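Long-range contacts in lactococcal phage P2 ORF15 (Lactococcus phage p2, PDB 2WZP), which probably serves as the distal tail protein of the phage, a building block of the baseplate at the tip of the tail: residues M[133-138]-M[156-161]; M[230-235]-M[263-268]. All coordinates share one frame; numbering follows the deposited sequence.

Contact 1. Residues M[133-138]-M[156-161]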
# COMPACT_ATOMS: atom_id res chain seq x y z
N ALA M 133 1.15 -20.06 33.12
CA ALA M 133 0.75 -18.66 33.13
C ALA M 133 -0.71 -18.60 33.46
O ALA M 133 -1.50 -19.23 32.77
CB ALA M 133 1.01 -18.01 31.76
N ASP M 134 -1.09 -17.88 34.53
CA ASP M 134 -2.50 -17.64 34.87
C ASP M 134 -2.93 -16.47 34.00
O ASP M 134 -2.30 -15.41 34.03
CB ASP M 134 -2.70 -17.29 36.35
CG ASP M 134 -2.35 -18.41 37.29
OD1 ASP M 134 -2.30 -19.59 36.82
OD2 ASP M 134 -2.17 -18.13 38.50
N LEU M 135 -3.97 -16.72 33.19
CA LEU M 135 -4.50 -15.77 32.20
C LEU M 135 -5.99 -15.49 32.40
O LEU M 135 -6.72 -16.30 32.98
CB LEU M 135 -4.33 -16.41 30.80
CG LEU M 135 -2.93 -16.83 30.36
CD1 LEU M 135 -2.99 -17.52 29.02
CD2 LEU M 135 -1.97 -15.62 30.28
N ALA M 136 -6.44 -14.38 31.85
CA ALA M 136 -7.84 -13.98 31.86
C ALA M 136 -8.14 -13.55 30.42
O ALA M 136 -7.37 -12.80 29.82
CB ALA M 136 -8.04 -12.82 32.81
N LEU M 137 -9.23 -14.08 29.85
CA LEU M 137 -9.67 -13.77 28.51
C LEU M 137 -9.86 -12.24 28.41
O LEU M 137 -10.44 -11.62 29.31
CB LEU M 137 -10.98 -14.52 28.29
CG LEU M 137 -11.66 -14.55 26.90
CD1 LEU M 137 -12.52 -13.35 26.62
CD2 LEU M 137 -10.80 -15.07 25.82
N ALA M 138 -9.31 -11.63 27.34
CA ALA M 138 -9.41 -10.20 27.04
C ALA M 138 -10.39 -10.02 25.88
O ALA M 138 -11.21 -9.10 25.89
CB ALA M 138 -8.06 -9.62 26.72
N ILE M 156 -7.88 -15.20 19.77
CA ILE M 156 -8.12 -15.17 21.21
C ILE M 156 -7.00 -14.36 21.87
O ILE M 156 -5.84 -14.49 21.46
CB ILE M 156 -8.33 -16.59 21.80
CG1 ILE M 156 -9.05 -16.53 23.16
CG2 ILE M 156 -7.05 -17.46 21.83
CD1 ILE M 156 -9.44 -17.85 23.76
N THR M 157 -7.35 -13.46 22.81
CA THR M 157 -6.39 -12.59 23.53
C THR M 157 -6.56 -12.74 25.03
O THR M 157 -7.69 -12.71 25.54
CB THR M 157 -6.53 -11.12 23.13
OG1 THR M 157 -6.57 -11.00 21.72
CG2 THR M 157 -5.44 -10.23 23.73
N PHE M 158 -5.43 -12.84 25.73
CA PHE M 158 -5.42 -12.99 27.16
C PHE M 158 -4.65 -11.92 27.84
O PHE M 158 -3.52 -11.60 27.44
CB PHE M 158 -4.78 -14.33 27.56
CG PHE M 158 -5.57 -15.54 27.16
CD1 PHE M 158 -6.59 -16.02 27.97
CD2 PHE M 158 -5.24 -16.26 26.01
CE1 PHE M 158 -7.31 -17.16 27.60
CE2 PHE M 158 -5.94 -17.42 25.67
CZ PHE M 158 -6.98 -17.86 26.46
N ASP M 159 -5.21 -11.46 28.95
CA ASP M 159 -4.54 -10.57 29.88
C ASP M 159 -3.72 -11.49 30.78
O ASP M 159 -4.17 -12.56 31.14
CB ASP M 159 -5.55 -9.80 30.73
CG ASP M 159 -6.06 -8.51 30.11
OD1 ASP M 159 -5.23 -7.77 29.51
OD2 ASP M 159 -7.24 -8.16 30.38
N ILE M 160 -2.51 -11.06 31.12
CA ILE M 160 -1.58 -11.77 31.99
C ILE M 160 -1.90 -11.48 33.45
O ILE M 160 -2.15 -10.33 33.82
CB ILE M 160 -0.13 -11.29 31.68
CG1 ILE M 160 0.27 -11.41 30.18
CG2 ILE M 160 0.92 -11.90 32.63
CD1 ILE M 160 0.40 -12.79 29.55
N ILE M 161 -1.82 -12.52 34.31
CA ILE M 161 -1.98 -12.39 35.75
C ILE M 161 -0.67 -12.76 36.34
O ILE M 161 -0.06 -11.95 37.04
CB ILE M 161 -3.16 -13.19 36.33
CG1 ILE M 161 -4.48 -12.66 35.75
CG2 ILE M 161 -3.19 -13.16 37.88
CD1 ILE M 161 -5.48 -13.70 35.53
O HOH W 1 -9.40 -9.83 31.20

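Contact 2. Residues M[230-235]-M[263-268]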
# COMPACT_ATOMS: atom_id res chain seq x y z
N ILE M 230 0.25 -24.28 55.20
CA ILE M 230 -0.51 -24.87 56.31
C ILE M 230 0.46 -24.89 57.46
O ILE M 230 1.49 -25.54 57.36
CB ILE M 230 -1.09 -26.27 55.99
CG1 ILE M 230 -2.07 -26.17 54.80
CG2 ILE M 230 -1.74 -26.92 57.23
CD1 ILE M 230 -3.50 -26.58 55.04
N LEU M 231 0.16 -24.10 58.50
CA LEU M 231 0.98 -23.92 59.69
C LEU M 231 0.38 -24.69 60.84
O LEU M 231 -0.82 -24.60 61.08
CB LEU M 231 1.09 -22.41 60.06
CG LEU M 231 1.31 -21.36 58.92
CD1 LEU M 231 1.33 -19.96 59.48
CD2 LEU M 231 2.59 -21.59 58.17
N TYR M 232 1.22 -25.48 61.56
CA TYR M 232 0.78 -26.24 62.74
C TYR M 232 1.38 -25.63 64.02
O TYR M 232 2.55 -25.89 64.35
CB TYR M 232 1.09 -27.75 62.60
CG TYR M 232 0.36 -28.43 61.45
CD1 TYR M 232 -0.94 -28.91 61.61
CD2 TYR M 232 0.96 -28.58 60.20
CE1 TYR M 232 -1.61 -29.55 60.57
CE2 TYR M 232 0.30 -29.21 59.15
CZ TYR M 232 -0.98 -29.71 59.35
OH TYR M 232 -1.66 -30.32 58.32
N PRO M 233 0.59 -24.80 64.76
CA PRO M 233 1.12 -24.19 66.01
C PRO M 233 1.53 -25.20 67.07
O PRO M 233 1.03 -26.32 67.11
CB PRO M 233 -0.01 -23.26 66.48
CG PRO M 233 -0.99 -23.16 65.32
CD PRO M 233 -0.81 -24.39 64.49
N LYS M 234 2.51 -24.82 67.90
CA LYS M 234 3.05 -25.70 68.93
C LYS M 234 2.45 -25.44 70.30
O LYS M 234 1.73 -26.29 70.82
CB LYS M 234 4.60 -25.62 68.96
CG LYS M 234 5.28 -26.79 69.67
CD LYS M 234 6.77 -26.80 69.40
CE LYS M 234 7.39 -28.16 69.66
NZ LYS M 234 8.19 -28.63 68.47
N LEU M 235 2.82 -24.31 70.93
CA LEU M 235 2.38 -23.93 72.27
C LEU M 235 1.12 -23.08 72.27
O LEU M 235 0.98 -22.16 71.44
CB LEU M 235 3.50 -23.21 73.04
CG LEU M 235 4.84 -23.93 73.19
CD1 LEU M 235 5.88 -23.03 73.80
CD2 LEU M 235 4.69 -25.22 73.99
N GLN M 263 -5.94 -23.32 67.32
CA GLN M 263 -6.39 -23.74 66.00
C GLN M 263 -5.67 -25.01 65.65
O GLN M 263 -4.49 -25.16 66.00
CB GLN M 263 -6.06 -22.65 64.97
CG GLN M 263 -6.70 -21.28 65.23
CD GLN M 263 -8.21 -21.26 65.26
OE1 GLN M 263 -8.88 -21.65 64.31
NE2 GLN M 263 -8.77 -20.72 66.34
N ASP M 264 -6.35 -25.95 64.96
CA ASP M 264 -5.71 -27.21 64.56
C ASP M 264 -4.53 -26.94 63.60
O ASP M 264 -3.48 -27.59 63.69
CB ASP M 264 -6.73 -28.16 63.91
CG ASP M 264 -7.89 -28.58 64.79
OD1 ASP M 264 -7.75 -28.53 66.04
OD2 ASP M 264 -8.93 -29.00 64.24
N TYR M 265 -4.72 -25.98 62.69
CA TYR M 265 -3.77 -25.47 61.73
C TYR M 265 -4.27 -24.15 61.19
O TYR M 265 -5.47 -23.85 61.33
CB TYR M 265 -3.52 -26.45 60.58
CG TYR M 265 -4.72 -26.79 59.74
CD1 TYR M 265 -5.51 -27.91 60.04
CD2 TYR M 265 -5.00 -26.10 58.56
CE1 TYR M 265 -6.60 -28.26 59.23
CE2 TYR M 265 -6.07 -26.44 57.75
CZ TYR M 265 -6.88 -27.52 58.09
OH TYR M 265 -7.93 -27.87 57.28
N ILE M 266 -3.36 -23.35 60.61
CA ILE M 266 -3.65 -22.06 60.01
C ILE M 266 -3.27 -22.13 58.54
O ILE M 266 -2.18 -22.58 58.21
CB ILE M 266 -2.81 -20.95 60.72
CG1 ILE M 266 -3.17 -20.84 62.23
CG2 ILE M 266 -2.93 -19.59 59.97
CD1 ILE M 266 -2.11 -20.07 63.09
N LEU M 267 -4.15 -21.65 57.66
CA LEU M 267 -3.86 -21.61 56.23
C LEU M 267 -3.57 -20.18 55.82
O LEU M 267 -4.32 -19.26 56.15
CB LEU M 267 -5.02 -22.22 55.41
CG LEU M 267 -4.80 -22.37 53.89
CD1 LEU M 267 -5.55 -23.57 53.36
CD2 LEU M 267 -5.26 -21.15 53.16
N ILE M 268 -2.45 -19.99 55.13
CA ILE M 268 -2.02 -18.68 54.62
C ILE M 268 -1.84 -18.72 53.10
O ILE M 268 -1.45 -19.76 52.58
CB ILE M 268 -0.82 -18.03 55.37
CG1 ILE M 268 0.46 -18.87 55.25
CG2 ILE M 268 -1.17 -17.74 56.85
CD1 ILE M 268 1.74 -18.19 55.75
O HOH W 2 -1.50 -28.06 65.77

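Contact 1. Residues M[133-138]-M[156-161]
Two neighbouring antiparallel strands of the N-terminal distal tail domain meet here, Leu135 pairing with Ile160, Ala136 with Asp159 and Leu137 with Phe158. Ala136 and Asp159 form the hydrogen-bonded pair: Asp159 N donates a hydrogen bond to Ala136 O at 2.7 Å, and Ala136 N answers to Asp159 O at 3.0 Å. Ala138 N to Thr157 O and Ile161 N to Asp134 O extend the ladder at its two ends.

On the apolar side Leu135 touches both Phe158 and Ile160. Its chi1 of -56° sets CG beside the backbone N, and with chi2 extended (176°) CD1 comes over one face of the Phe158 ring, 4.0 Å from the centroid and offset toward the rim, a CH-pi contact. The other methyl, CD2, runs alongside Ile160 and touches its CD1 at 3.8 Å. Leu137 swings its CG anti to the backbone N (chi1 -172°) and brings CD2 up to Ile156 CG1 at 3.5 Å, the two side chains crossing at about a right angle.

Strands 130-140 and 153-163 lie mid-way in an antiparallel sheet; helix 100-115 packs on this apolar side, Ile114 reaching both Leu137 and Ile156, and Phe56 of strand 54-57 meets Ile156 and Phe158.

The other side bears Ala136 and Asp159. Ile161 CD1 approaches Ala136 CB at 3.8 Å, close to where the chain turns a corner. A water donates to both Leu137 O and Asp159 OD2, bridging the two strands, while OD1 of the same carboxylate accepts from Gln88 NE2. Ile70 of a second subunit, another copy of this protein, packs on Asp159 and Ile161.

Contact 2. Residues M[230-235]-M[263-268]
Leu231 and Ile266 grip each other through a pair of backbone bonds, Leu231 N to Ile266 O at 2.8 Å and nearly straight (174°), Ile266 N to Leu231 O at 2.9 Å. Packing is close beside this pair, where Ile230 lies obliquely against the Tyr265 ring, CG2 at 3.6 Å from Tyr265 CD2. Tyr232 runs beside Tyr265 with its CE1 3.6 Å from Tyr265 CB; the ring planes meet obliquely at 53°. On the side of Leu231 and Ile266, the side chains of Leu231 and Ile268 cross at about a right angle, CD1 to CD1 4.1 Å, and Phe317 and Ala315 of strand 312-322 also touch Leu231.

The contact is looser toward Pro233 and Asp264. Pro233 CG reaches Ile266 CD1 at 4.0 Å, and a water donates to Asp264 O and weakly to Pro233 O. Beyond, Lys234 and Leu235 are exposed and leave the partner segment. Asp264 and Tyr265 both face Trp280, and the Trp280 ring stacks on Tyr265: a classic beta bulge between strands 265-269 and 276-281.

In the fold
Contact 1 comes first along the chain, and the chain's centre lies between the two, their own centres 34 Å apart and their nearest atoms about 14 Å apart. Each joins adjacent antiparallel strands, but in separate sheets: 130-140 with 153-163 in the N-terminal distal tail domain, 224-233 with 265-269 in the C-terminal Dit domain. Strand 165-173, which follows contact 1 directly, is an outermost strand, within this chain, of the second sheet. Outside the chain their surroundings differ too: contact 1 meets another copy of this protein, contact 2 a different protein, consistent with one domain helping subunits associate and the other meeting a baseplate partner.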